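Local coordinates for protein endonuclease III (Geobacillus stearothermophilus, PDB 1ORN) that is a DNA repair glycosylase with a [4Fe-4S] cluster, trapped here bound covalently to DNA, and probably removes damaged bases to start base excision repair, at residues V71-E74 with E75-D79; V145-V148 with S149-G153; R183-F186 with F187-H191. All coordinates share one frame; numbering follows the deposited sequence.

Interaction 1 of 3, residues V71-E74 with E75-D79; sequences VPLE and ELEQD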
ATOM      1  N   VAL C  71     -21.742   3.029  17.101  1.00 42.16           N
ATOM      2  CA  VAL C  71     -22.803   3.317  16.145  1.00 43.04           C
ATOM      3  C   VAL C  71     -23.296   2.040  15.480  1.00 44.28           C
ATOM      4  O   VAL C  71     -22.599   1.023  15.471  1.00 43.52           O
ATOM      5  CB  VAL C  71     -22.321   4.291  15.045  1.00 43.98           C
ATOM      6  CG1 VAL C  71     -21.829   5.587  15.681  1.00 42.94           C
ATOM      7  CG2 VAL C  71     -21.214   3.646  14.213  1.00 41.32           C
ATOM      8  N   PRO C  72     -24.524   2.065  14.941  1.00 45.56           N
ATOM      9  CA  PRO C  72     -25.042   0.864  14.283  1.00 45.86           C
ATOM     10  C   PRO C  72     -24.229   0.619  13.017  1.00 45.95           C
ATOM     11  O   PRO C  72     -23.733   1.561  12.405  1.00 45.89           O
ATOM     12  CB  PRO C  72     -26.491   1.235  13.975  1.00 47.11           C
ATOM     13  CG  PRO C  72     -26.831   2.201  15.072  1.00 46.90           C
ATOM     14  CD  PRO C  72     -25.594   3.062  15.125  1.00 45.73           C
ATOM     15  N   LEU C  73     -24.090  -0.643  12.630  1.00 45.96           N
ATOM     16  CA  LEU C  73     -23.330  -0.978  11.434  1.00 47.16           C
ATOM     17  C   LEU C  73     -23.834  -0.200  10.215  1.00 48.16           C
ATOM     18  O   LEU C  73     -23.044   0.304   9.412  1.00 47.50           O
ATOM     19  CB  LEU C  73     -23.412  -2.485  11.173  1.00 47.57           C
ATOM     20  CG  LEU C  73     -22.586  -3.038  10.010  1.00 48.33           C
ATOM     21  CD1 LEU C  73     -21.121  -2.679  10.209  1.00 48.08           C
ATOM     22  CD2 LEU C  73     -22.755  -4.548   9.929  1.00 48.61           C
ATOM     23  N   GLU C  74     -25.152  -0.090  10.090  1.00 48.97           N
ATOM     24  CA  GLU C  74     -25.769   0.616   8.970  1.00 49.64           C
ATOM     25  C   GLU C  74     -25.334   2.074   8.874  1.00 48.06           C
ATOM     26  O   GLU C  74     -25.236   2.628   7.777  1.00 48.06           O
ATOM     27  CB  GLU C  74     -27.297   0.557   9.080  1.00 52.07           C
ATOM     28  CG  GLU C  74     -27.872  -0.849   9.180  1.00 56.50           C
ATOM     29  CD  GLU C  74     -27.464  -1.558  10.462  1.00 58.87           C
ATOM     30  OE1 GLU C  74     -27.652  -0.975  11.551  1.00 58.92           O
ATOM     31  OE2 GLU C  74     -26.959  -2.700  10.378  1.00 60.36           O
ATOM     32  N   GLU C  75     -25.079   2.695  10.021  1.00 46.28           N
ATOM     33  CA  GLU C  75     -24.664   4.090  10.047  1.00 45.03           C
ATOM     34  C   GLU C  75     -23.238   4.261   9.533  1.00 44.03           C
ATOM     35  O   GLU C  75     -22.960   5.168   8.746  1.00 42.77           O
ATOM     36  CB  GLU C  75     -24.773   4.649  11.470  1.00 47.19           C
ATOM     37  CG  GLU C  75     -24.434   6.135  11.590  1.00 49.23           C
ATOM     38  CD  GLU C  75     -24.681   6.685  12.985  1.00 51.71           C
ATOM     39  OE1 GLU C  75     -24.366   7.872  13.225  1.00 51.57           O
ATOM     40  OE2 GLU C  75     -25.192   5.932  13.842  1.00 52.85           O
ATOM     41  N   LEU C  76     -22.336   3.395   9.985  1.00 41.34           N
ATOM     42  CA  LEU C  76     -20.948   3.474   9.543  1.00 40.41           C
ATOM     43  C   LEU C  76     -20.873   3.161   8.046  1.00 40.27           C
ATOM     44  O   LEU C  76     -20.079   3.756   7.314  1.00 39.46           O
ATOM     45  CB  LEU C  76     -20.075   2.497  10.342  1.00 38.39           C
ATOM     46  CG  LEU C  76     -18.589   2.466   9.960  1.00 37.05           C
ATOM     47  CD1 LEU C  76     -17.968   3.850  10.167  1.00 34.99           C
ATOM     48  CD2 LEU C  76     -17.861   1.427  10.797  1.00 37.09           C
ATOM     49  N   GLU C  77     -21.707   2.231   7.591  1.00 40.16           N
ATOM     50  CA  GLU C  77     -21.730   1.866   6.177  1.00 42.03           C
ATOM     51  C   GLU C  77     -21.959   3.101   5.314  1.00 41.75           C
ATOM     52  O   GLU C  77     -21.268   3.313   4.320  1.00 41.31           O
ATOM     53  CB  GLU C  77     -22.834   0.842   5.893  1.00 42.98           C
ATOM     54  CG  GLU C  77     -22.528  -0.576   6.361  1.00 44.08           C
ATOM     55  CD  GLU C  77     -23.595  -1.581   5.929  1.00 46.61           C
ATOM     56  OE1 GLU C  77     -23.440  -2.785   6.226  1.00 47.43           O
ATOM     57  OE2 GLU C  77     -24.588  -1.168   5.289  1.00 47.83           O
ATOM     58  N   GLN C  78     -22.932   3.921   5.697  1.00 42.86           N
ATOM     59  CA  GLN C  78     -23.229   5.131   4.941  1.00 44.11           C
ATOM     60  C   GLN C  78     -22.085   6.135   4.996  1.00 44.01           C
ATOM     61  O   GLN C  78     -21.783   6.796   4.001  1.00 45.21           O
ATOM     62  CB  GLN C  78     -24.516   5.783   5.460  1.00 45.42           C
ATOM     63  CG  GLN C  78     -25.780   5.042   5.056  1.00 47.56           C
ATOM     64  CD  GLN C  78     -25.829   4.760   3.563  1.00 48.70           C
ATOM     65  OE1 GLN C  78     -25.717   5.674   2.742  1.00 48.50           O
ATOM     66  NE2 GLN C  78     -25.990   3.489   3.204  1.00 49.74           N
ATOM     67  N   ASP C  79     -21.445   6.239   6.156  1.00 42.78           N
ATOM     68  CA  ASP C  79     -20.337   7.170   6.335  1.00 42.82           C
ATOM     69  C   ASP C  79     -19.143   6.888   5.421  1.00 41.04           C
ATOM     70  O   ASP C  79     -18.386   7.802   5.097  1.00 41.58           O
ATOM     71  CB  ASP C  79     -19.889   7.166   7.800  1.00 44.77           C
ATOM     72  CG  ASP C  79     -20.834   7.945   8.699  1.00 46.60           C
ATOM     73  OD1 ASP C  79     -20.748   7.794   9.936  1.00 48.51           O
ATOM     74  OD2 ASP C  79     -21.657   8.718   8.164  1.00 48.36           O
TER
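The carbonyl oxygen of Pro-72 is approached by two backbone N-H groups, Glu-75 N at 3.0 Å and, in a weak bond, Leu-76 N at 3.3 Å. This is the first turn of the short helix 73-79, with Pro-72 as its N-cap. For Glu-75 N the N-H...O angle is only 133°, and the donor sits above the carbonyl plane, 58° out of it. The next one along is straighter: Glu-77 N donates a hydrogen bond to Leu-73 O at 3.0 Å, almost in line with the carbonyl bond. Glu-75 sits three residues after the cap, where the acid of a capping box would stand, but proline has no N-H to offer it. Its extended chain, with CG anti to the backbone N (chi1 -177°), instead runs back across the start of the helix, and OE2 lies 3.2 Å from Pro-72 CD and 3.5 Å from Val-71 CB. The other oxygen, OE1, makes a salt bridge to Lys-61, which also pairs with Asp-79. On another side of the turn Glu-77 crosses Leu-73 at a slant, its CG 3.2 Å from Leu-73 O and its OE1 3.9 Å from Leu-73 CG, and it also touches Ala-90 of helix 86-103. With an alanine here, Leu-73 CG would probably lose the carboxylate oxygen beside it and a gap would open against Ala-90, though the backbone bond to Leu-73 O would stay. Leu-73 and Leu-76 both rest on Gln-94, whose NE2 donates to Val-71 O. Val-71 CG2 meets Leu-76 CB at 4.2 Å.

Interaction 2 of 3, residues V145-V148 with S149-G153; sequences VERV and SKRLG. With SF4 (iron/sulfur cluster), chain F; nucleotides of chain B.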
ATOM      1  N   VAL C 145       3.205  -1.940  -7.099  1.00 25.62           N
ATOM      2  CA  VAL C 145       4.475  -2.609  -6.883  1.00 25.66           C
ATOM      3  C   VAL C 145       4.527  -3.912  -7.666  1.00 26.13           C
ATOM      4  O   VAL C 145       5.524  -4.204  -8.325  1.00 25.59           O
ATOM      5  CB  VAL C 145       4.713  -2.896  -5.392  1.00 26.04           C
ATOM      6  CG1 VAL C 145       5.985  -3.725  -5.213  1.00 25.55           C
ATOM      7  CG2 VAL C 145       4.827  -1.579  -4.629  1.00 27.22           C
ATOM      8  N   GLU C 146       3.444  -4.681  -7.619  1.00 26.36           N
ATOM      9  CA  GLU C 146       3.411  -5.950  -8.343  1.00 29.12           C
ATOM     10  C   GLU C 146       3.535  -5.743  -9.852  1.00 30.06           C
ATOM     11  O   GLU C 146       4.348  -6.396 -10.517  1.00 29.85           O
ATOM     12  CB  GLU C 146       2.117  -6.706  -8.046  1.00 30.62           C
ATOM     13  CG  GLU C 146       2.045  -8.057  -8.749  1.00 35.14           C
ATOM     14  CD  GLU C 146       0.729  -8.790  -8.531  1.00 38.74           C
ATOM     15  OE1 GLU C 146       0.660  -9.987  -8.890  1.00 41.34           O
ATOM     16  OE2 GLU C 146      -0.235  -8.180  -8.013  1.00 40.37           O
ATOM     17  N   ARG C 147       2.718  -4.843 -10.394  1.00 30.17           N
ATOM     18  CA  ARG C 147       2.746  -4.567 -11.829  1.00 30.83           C
ATOM     19  C   ARG C 147       4.121  -4.097 -12.304  1.00 29.55           C
ATOM     20  O   ARG C 147       4.640  -4.579 -13.313  1.00 29.33           O
ATOM     21  CB  ARG C 147       1.693  -3.510 -12.193  1.00 29.00           C
ATOM     22  CG  ARG C 147       1.585  -3.268 -13.697  1.00 31.32           C
ATOM     23  CD  ARG C 147       0.515  -2.237 -14.027  1.00 30.94           C
ATOM     24  NE  ARG C 147       0.867  -0.907 -13.536  1.00 30.41           N
ATOM     25  CZ  ARG C 147       0.289  -0.304 -12.498  1.00 30.38           C
ATOM     26  NH1 ARG C 147      -0.685  -0.904 -11.824  1.00 29.32           N
ATOM     27  NH2 ARG C 147       0.697   0.905 -12.131  1.00 30.01           N
ATOM     28  N   VAL C 148       4.708  -3.146 -11.586  1.00 29.50           N
ATOM     29  CA  VAL C 148       6.018  -2.627 -11.955  1.00 29.93           C
ATOM     30  C   VAL C 148       7.068  -3.730 -11.906  1.00 31.25           C
ATOM     31  O   VAL C 148       7.891  -3.848 -12.811  1.00 31.13           O
ATOM     32  CB  VAL C 148       6.438  -1.463 -11.029  1.00 31.29           C
ATOM     33  CG1 VAL C 148       7.906  -1.109 -11.241  1.00 31.32           C
ATOM     34  CG2 VAL C 148       5.559  -0.249 -11.312  1.00 30.19           C
ATOM     35  N   SER C 149       7.019  -4.551 -10.859  1.00 29.89           N
ATOM     36  CA  SER C 149       7.978  -5.642 -10.705  1.00 29.12           C
ATOM     37  C   SER C 149       7.913  -6.639 -11.856  1.00 30.20           C
ATOM     38  O   SER C 149       8.949  -7.056 -12.398  1.00 30.80           O
ATOM     39  CB  SER C 149       7.732  -6.374  -9.379  1.00 27.24           C
ATOM     40  OG  SER C 149       8.084  -5.562  -8.270  1.00 29.78           O
ATOM     41  N   LYS C 150       6.696  -7.015 -12.232  1.00 30.21           N
ATOM     42  CA  LYS C 150       6.507  -7.980 -13.304  1.00 31.35           C
ATOM     43  C   LYS C 150       6.798  -7.431 -14.694  1.00 33.39           C
ATOM     44  O   LYS C 150       7.334  -8.142 -15.541  1.00 33.89           O
ATOM     45  CB  LYS C 150       5.099  -8.566 -13.212  1.00 33.21           C
ATOM     46  CG  LYS C 150       4.962  -9.448 -11.965  1.00 32.38           C
ATOM     47  CD  LYS C 150       3.583 -10.022 -11.780  1.00 32.60           C
ATOM     48  CE  LYS C 150       3.593 -11.038 -10.636  1.00 32.28           C
ATOM     49  NZ  LYS C 150       2.256 -11.653 -10.443  1.00 34.78           N
ATOM     50  N   ARG C 151       6.471  -6.169 -14.936  1.00 32.90           N
ATOM     51  CA  ARG C 151       6.750  -5.587 -16.249  1.00 34.85           C
ATOM     52  C   ARG C 151       8.250  -5.449 -16.483  1.00 35.33           C
ATOM     53  O   ARG C 151       8.754  -5.776 -17.561  1.00 36.64           O
ATOM     54  CB  ARG C 151       6.093  -4.214 -16.378  1.00 34.15           C
ATOM     55  CG  ARG C 151       4.598  -4.259 -16.587  1.00 32.20           C
ATOM     56  CD  ARG C 151       4.049  -2.859 -16.761  1.00 32.34           C
ATOM     57  NE  ARG C 151       2.659  -2.872 -17.204  1.00 32.15           N
ATOM     58  CZ  ARG C 151       1.897  -1.787 -17.298  1.00 32.27           C
ATOM     59  NH1 ARG C 151       2.384  -0.594 -16.977  1.00 32.17           N
ATOM     60  NH2 ARG C 151       0.648  -1.898 -17.719  1.00 31.12           N
ATOM     61  N   LEU C 152       8.960  -4.971 -15.469  1.00 35.39           N
ATOM     62  CA  LEU C 152      10.403  -4.768 -15.559  1.00 36.93           C
ATOM     63  C   LEU C 152      11.211  -6.065 -15.548  1.00 37.05           C
ATOM     64  O   LEU C 152      12.350  -6.101 -16.019  1.00 36.92           O
ATOM     65  CB  LEU C 152      10.860  -3.866 -14.413  1.00 38.55           C
ATOM     66  CG  LEU C 152      11.531  -2.522 -14.712  1.00 40.87           C
ATOM     67  CD1 LEU C 152      11.307  -2.074 -16.156  1.00 41.41           C
ATOM     68  CD2 LEU C 152      10.984  -1.506 -13.723  1.00 37.83           C
ATOM     69  N   GLY C 153      10.632  -7.130 -15.010  1.00 35.94           N
ATOM     70  CA  GLY C 153      11.348  -8.390 -14.965  1.00 36.55           C
ATOM     71  C   GLY C 153      12.059  -8.637 -13.651  1.00 36.86           C
ATOM     72  O   GLY C 153      13.026  -9.392 -13.596  1.00 36.52           O
TER
HETATM   73 FE1  SF4 F 300       9.047   2.026 -18.418  1.00 36.89          FE
HETATM   74 FE2  SF4 F 300       6.866   0.664 -17.411  1.00 34.89          FE
HETATM   75 FE3  SF4 F 300       7.121   1.176 -20.027  1.00 38.70          FE
HETATM   76 FE4  SF4 F 300       8.764  -0.594 -18.803  1.00 37.12          FE
HETATM   77  S1  SF4 F 300       6.511  -0.856 -19.137  1.00 36.79           S
HETATM   78  S2  SF4 F 300       9.280   0.873 -20.362  1.00 36.31           S
HETATM   79  S3  SF4 F 300       8.906   0.344 -16.788  1.00 37.17           S
HETATM   80  S4  SF4 F 300       6.829   2.718 -18.471  1.00 37.33           S
ATOM     81  P    DA B   6      -4.362  -0.014 -11.036  1.00 30.94           P
ATOM     82  OP1  DA B   6      -3.023   0.569 -11.292  1.00 29.61           O
ATOM     83  OP2  DA B   6      -4.493  -1.466 -10.749  1.00 33.38           O
ATOM     84  O5'  DA B   6      -5.043   0.817  -9.858  1.00 32.57           O
ATOM     85  C5'  DA B   6      -5.101   2.242  -9.934  1.00 30.35           C
ATOM     86  C4'  DA B   6      -5.893   2.810  -8.778  1.00 29.42           C
ATOM     87  O4'  DA B   6      -7.291   2.463  -8.903  1.00 30.98           O
ATOM     88  C3'  DA B   6      -5.459   2.345  -7.386  1.00 29.41           C
ATOM     89  O3'  DA B   6      -5.535   3.453  -6.491  1.00 26.88           O
ATOM     90  C2'  DA B   6      -6.528   1.332  -7.012  1.00 29.03           C
ATOM     91  C1'  DA B   6      -7.759   1.930  -7.675  1.00 31.04           C
ATOM     92  N9   DA B   6      -8.831   0.987  -7.987  1.00 31.63           N
ATOM     93  C8   DA B   6      -8.716  -0.292  -8.473  1.00 33.02           C
ATOM     94  N7   DA B   6      -9.866  -0.879  -8.691  1.00 31.94           N
ATOM     95  C5   DA B   6     -10.803   0.074  -8.320  1.00 31.98           C
ATOM     96  C6   DA B   6     -12.210   0.071  -8.322  1.00 33.92           C
ATOM     97  N6   DA B   6     -12.952  -0.963  -8.735  1.00 33.40           N
ATOM     98  N1   DA B   6     -12.839   1.182  -7.883  1.00 32.43           N
ATOM     99  C2   DA B   6     -12.099   2.220  -7.475  1.00 33.42           C
ATOM    100  N3   DA B   6     -10.776   2.345  -7.430  1.00 32.89           N
ATOM    101  C4   DA B   6     -10.179   1.224  -7.872  1.00 31.81           C
TER
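Ser-149 OG and Ser-149 N both donate to Val-145 O, at 2.9 and 3.0 Å, from opposite faces of the carbonyl plane; the buried hydroxyl thus folds back onto its own helix. Ordinary helical bonds continue from here, Lys-150, Arg-151 and Leu-152 each giving their N-H to the carbonyl four residues back. The charged pair is Glu-146 with Lys-150: Lys-150 NZ reaches OE1 of Glu-146 at 2.8 Å on the lone pair turned away from the other oxygen, while Asp-159 O and Trp-157 O also accept from NZ. The arginines lie side by side, with Arg-147 CD over the centre of the Arg-151 guanidinium face, 3.6 Å from CZ of Arg-151, and the two guanidinium planes 65° apart. Bent at chi3 (67°), Arg-147 carries NH1 to OP1 of DA6 of chain B in a weak 2.8 Å bond, and NH2 to His-144 and Cys-192 O. Arg-151 is held by Lys-193 O and Ala-194 O. Apolar packing sets Val-148 CG1 4.0 Å from Leu-152 CD2; Leu-152 CD1 lies 3.5 Å from S3 of the cluster. One helix thus links a DNA phosphate to the [4Fe-4S] pocket of an endonuclease III-type HhH-GPD glycosylase.

Interaction 3 of 3, residues R183-F186 with F187-H191; sequences RMIF and FGRYH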
ATOM      1  N   ARG C 183       8.814   4.745  -3.676  1.00 30.18           N
ATOM      2  CA  ARG C 183       9.298   5.136  -4.995  1.00 31.23           C
ATOM      3  C   ARG C 183       8.687   4.244  -6.073  1.00 31.73           C
ATOM      4  O   ARG C 183       8.343   4.717  -7.157  1.00 30.72           O
ATOM      5  CB  ARG C 183      10.825   5.062  -5.046  1.00 34.15           C
ATOM      6  CG  ARG C 183      11.521   6.121  -4.198  1.00 35.97           C
ATOM      7  CD  ARG C 183      13.017   5.849  -4.107  1.00 40.18           C
ATOM      8  NE  ARG C 183      13.720   6.840  -3.293  1.00 42.59           N
ATOM      9  CZ  ARG C 183      14.945   6.669  -2.803  1.00 43.68           C
ATOM     10  NH1 ARG C 183      15.605   5.545  -3.043  1.00 45.93           N
ATOM     11  NH2 ARG C 183      15.508   7.615  -2.063  1.00 44.40           N
ATOM     12  N   MET C 184       8.540   2.954  -5.773  1.00 31.92           N
ATOM     13  CA  MET C 184       7.949   2.030  -6.730  1.00 31.17           C
ATOM     14  C   MET C 184       6.472   2.332  -6.945  1.00 30.04           C
ATOM     15  O   MET C 184       5.972   2.250  -8.068  1.00 32.07           O
ATOM     16  CB  MET C 184       8.123   0.574  -6.268  1.00 31.06           C
ATOM     17  CG  MET C 184       9.548   0.047  -6.416  1.00 33.48           C
ATOM     18  SD  MET C 184       9.665  -1.740  -6.101  1.00 33.50           S
ATOM     19  CE  MET C 184       8.845  -2.368  -7.559  1.00 33.59           C
ATOM     20  N   ILE C 185       5.773   2.690  -5.873  1.00 29.81           N
ATOM     21  CA  ILE C 185       4.357   3.012  -5.973  1.00 29.76           C
ATOM     22  C   ILE C 185       4.157   4.255  -6.834  1.00 29.11           C
ATOM     23  O   ILE C 185       3.256   4.304  -7.664  1.00 31.34           O
ATOM     24  CB  ILE C 185       3.731   3.247  -4.584  1.00 31.40           C
ATOM     25  CG1 ILE C 185       3.602   1.907  -3.852  1.00 33.45           C
ATOM     26  CG2 ILE C 185       2.361   3.904  -4.728  1.00 31.10           C
ATOM     27  CD1 ILE C 185       2.947   2.008  -2.501  1.00 37.59           C
ATOM     28  N   PHE C 186       4.996   5.259  -6.630  1.00 31.11           N
ATOM     29  CA  PHE C 186       4.894   6.476  -7.421  1.00 30.81           C
ATOM     30  C   PHE C 186       5.213   6.178  -8.881  1.00 30.02           C
ATOM     31  O   PHE C 186       4.542   6.669  -9.782  1.00 30.82           O
ATOM     32  CB  PHE C 186       5.849   7.543  -6.882  1.00 32.26           C
ATOM     33  CG  PHE C 186       5.206   8.492  -5.901  1.00 34.01           C
ATOM     34  CD1 PHE C 186       4.548   8.014  -4.770  1.00 32.71           C
ATOM     35  CD2 PHE C 186       5.264   9.871  -6.109  1.00 34.11           C
ATOM     36  CE1 PHE C 186       3.958   8.893  -3.860  1.00 33.60           C
ATOM     37  CE2 PHE C 186       4.678  10.758  -5.206  1.00 34.98           C
ATOM     38  CZ  PHE C 186       4.025  10.270  -4.081  1.00 34.63           C
ATOM     39  N   PHE C 187       6.237   5.362  -9.107  1.00 29.93           N
ATOM     40  CA  PHE C 187       6.633   5.009 -10.466  1.00 30.93           C
ATOM     41  C   PHE C 187       5.449   4.379 -11.194  1.00 30.11           C
ATOM     42  O   PHE C 187       5.147   4.730 -12.327  1.00 31.63           O
ATOM     43  CB  PHE C 187       7.816   4.034 -10.428  1.00 31.07           C
ATOM     44  CG  PHE C 187       8.383   3.705 -11.780  1.00 33.00           C
ATOM     45  CD1 PHE C 187       9.197   4.614 -12.449  1.00 33.41           C
ATOM     46  CD2 PHE C 187       8.105   2.482 -12.387  1.00 32.64           C
ATOM     47  CE1 PHE C 187       9.726   4.309 -13.705  1.00 35.10           C
ATOM     48  CE2 PHE C 187       8.626   2.169 -13.641  1.00 33.82           C
ATOM     49  CZ  PHE C 187       9.440   3.087 -14.300  1.00 33.74           C
ATOM     50  N   GLY C 188       4.765   3.451 -10.531  1.00 29.99           N
ATOM     51  CA  GLY C 188       3.621   2.808 -11.156  1.00 29.05           C
ATOM     52  C   GLY C 188       2.389   3.697 -11.233  1.00 29.76           C
ATOM     53  O   GLY C 188       1.642   3.663 -12.214  1.00 30.33           O
ATOM     54  N   ARG C 189       2.168   4.503 -10.200  1.00 30.01           N
ATOM     55  CA  ARG C 189       0.990   5.367 -10.170  1.00 30.69           C
ATOM     56  C   ARG C 189       1.042   6.498 -11.189  1.00 31.57           C
ATOM     57  O   ARG C 189       0.054   6.783 -11.870  1.00 33.01           O
ATOM     58  CB  ARG C 189       0.815   5.964  -8.768  1.00 32.00           C
ATOM     59  CG  ARG C 189      -0.403   6.875  -8.612  1.00 33.72           C
ATOM     60  CD  ARG C 189      -0.581   7.293  -7.154  1.00 35.23           C
ATOM     61  NE  ARG C 189      -0.930   6.146  -6.318  1.00 34.13           N
ATOM     62  CZ  ARG C 189      -0.588   6.012  -5.042  1.00 33.16           C
ATOM     63  NH1 ARG C 189       0.119   6.953  -4.435  1.00 32.83           N
ATOM     64  NH2 ARG C 189      -0.956   4.932  -4.368  1.00 29.80           N
ATOM     65  N   TYR C 190       2.210   7.112 -11.315  1.00 32.83           N
ATOM     66  CA  TYR C 190       2.377   8.257 -12.203  1.00 34.17           C
ATOM     67  C   TYR C 190       3.147   8.058 -13.501  1.00 35.64           C
ATOM     68  O   TYR C 190       3.111   8.927 -14.373  1.00 36.27           O
ATOM     69  CB  TYR C 190       3.028   9.385 -11.415  1.00 32.12           C
ATOM     70  CG  TYR C 190       2.223   9.804 -10.212  1.00 33.59           C
ATOM     71  CD1 TYR C 190       1.001  10.461 -10.363  1.00 34.19           C
ATOM     72  CD2 TYR C 190       2.671   9.527  -8.922  1.00 32.04           C
ATOM     73  CE1 TYR C 190       0.241  10.834  -9.252  1.00 34.13           C
ATOM     74  CE2 TYR C 190       1.919   9.892  -7.804  1.00 33.37           C
ATOM     75  CZ  TYR C 190       0.705  10.543  -7.978  1.00 34.53           C
ATOM     76  OH  TYR C 190      -0.051  10.892  -6.877  1.00 36.75           O
ATOM     77  N   HIS C 191       3.835   6.935 -13.644  1.00 34.65           N
ATOM     78  CA  HIS C 191       4.626   6.704 -14.851  1.00 35.34           C
ATOM     79  C   HIS C 191       4.286   5.389 -15.548  1.00 34.80           C
ATOM     80  O   HIS C 191       3.766   5.384 -16.662  1.00 34.04           O
ATOM     81  CB  HIS C 191       6.111   6.730 -14.489  1.00 37.87           C
ATOM     82  CG  HIS C 191       7.023   6.748 -15.673  1.00 40.06           C
ATOM     83  ND1 HIS C 191       7.088   7.814 -16.545  1.00 41.10           N
ATOM     84  CD2 HIS C 191       7.920   5.838 -16.122  1.00 42.52           C
ATOM     85  CE1 HIS C 191       7.988   7.560 -17.479  1.00 43.03           C
ATOM     86  NE2 HIS C 191       8.508   6.368 -17.246  1.00 43.72           N
TER
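Tyr-190 turns its CG anti to the carbonyl carbon (chi1 -59°), and Phe-186 takes an intermediate chi1 of -94°; together these settings bring the two rings side by side, one helical turn apart. This is an i to i+4 aromatic contact within helix 177-191, which includes a pi-type turn at 187-191. The pair is T-shaped: the edge of Tyr-190 is directed at the face of Phe-186, the planes standing 63° apart and the centroids 5.2 Å apart. The touch falls toward the rim, Tyr-190 CE2 lying 3.7 Å from Phe-186 CD2. The same two residues are joined through the backbone, Tyr-190 N donating to Phe-186 O at 2.8 Å; Arg-189 N reaches Ile-185 O at a like distance. Further back, Phe-187 N binds Arg-183 O and Gly-188 N binds Met-184 O.

Beside the aromatic pair, Arg-189 runs alongside Ile-185 and then bends, so that Ile-185 CG2 lies over one face of the guanidinium group, 3.5 Å from Arg-189 NH2. The guanidinium N-H groups go to other partners: NH1 to Glu-27 OE2 in a salt bridge, NH2 to a phosphate of the bound DNA. Glu-27 OE2 also takes the bond of Tyr-190 OH, so one carboxylate oxygen probably steadies both the phosphate-binding arginine and the tyrosine ring. Phe-187 faces another way, toward Met-17 and Met-20 of helix 7-20, and its side chain comes to about 4 Å (nearest atoms) from the iron-sulfur cluster. Lastly, Arg-189 CG sits over the centre of one face of the Tyr-190 ring, 3.8 Å above its plane.

In the fold
Interaction 1 is a surface contact at a helix start, far from the other two and across the chain's centre, with centres about 38 Å (interaction 2) and about 34 Å (interaction 3) away. Interaction 2 is buried and interaction 3 partly so; their centres lie about 11 Å apart, and helices 143-152 and 177-191 pack directly. Arg-147 NH2 comes to 2.9 Å from Gly-188 O. Interactions 2 and 3 each hold an arginine at a DNA phosphate (weakly for Arg-147) and a residue touching the cluster. Their chemistry differs: a salt bridge and two arginines packed side by side in interaction 2, an aromatic pair and a salt-bridged arginine in interaction 3, and backbone bonds of a first helical turn, with Glu-75 paired to Lys-61, in interaction 1.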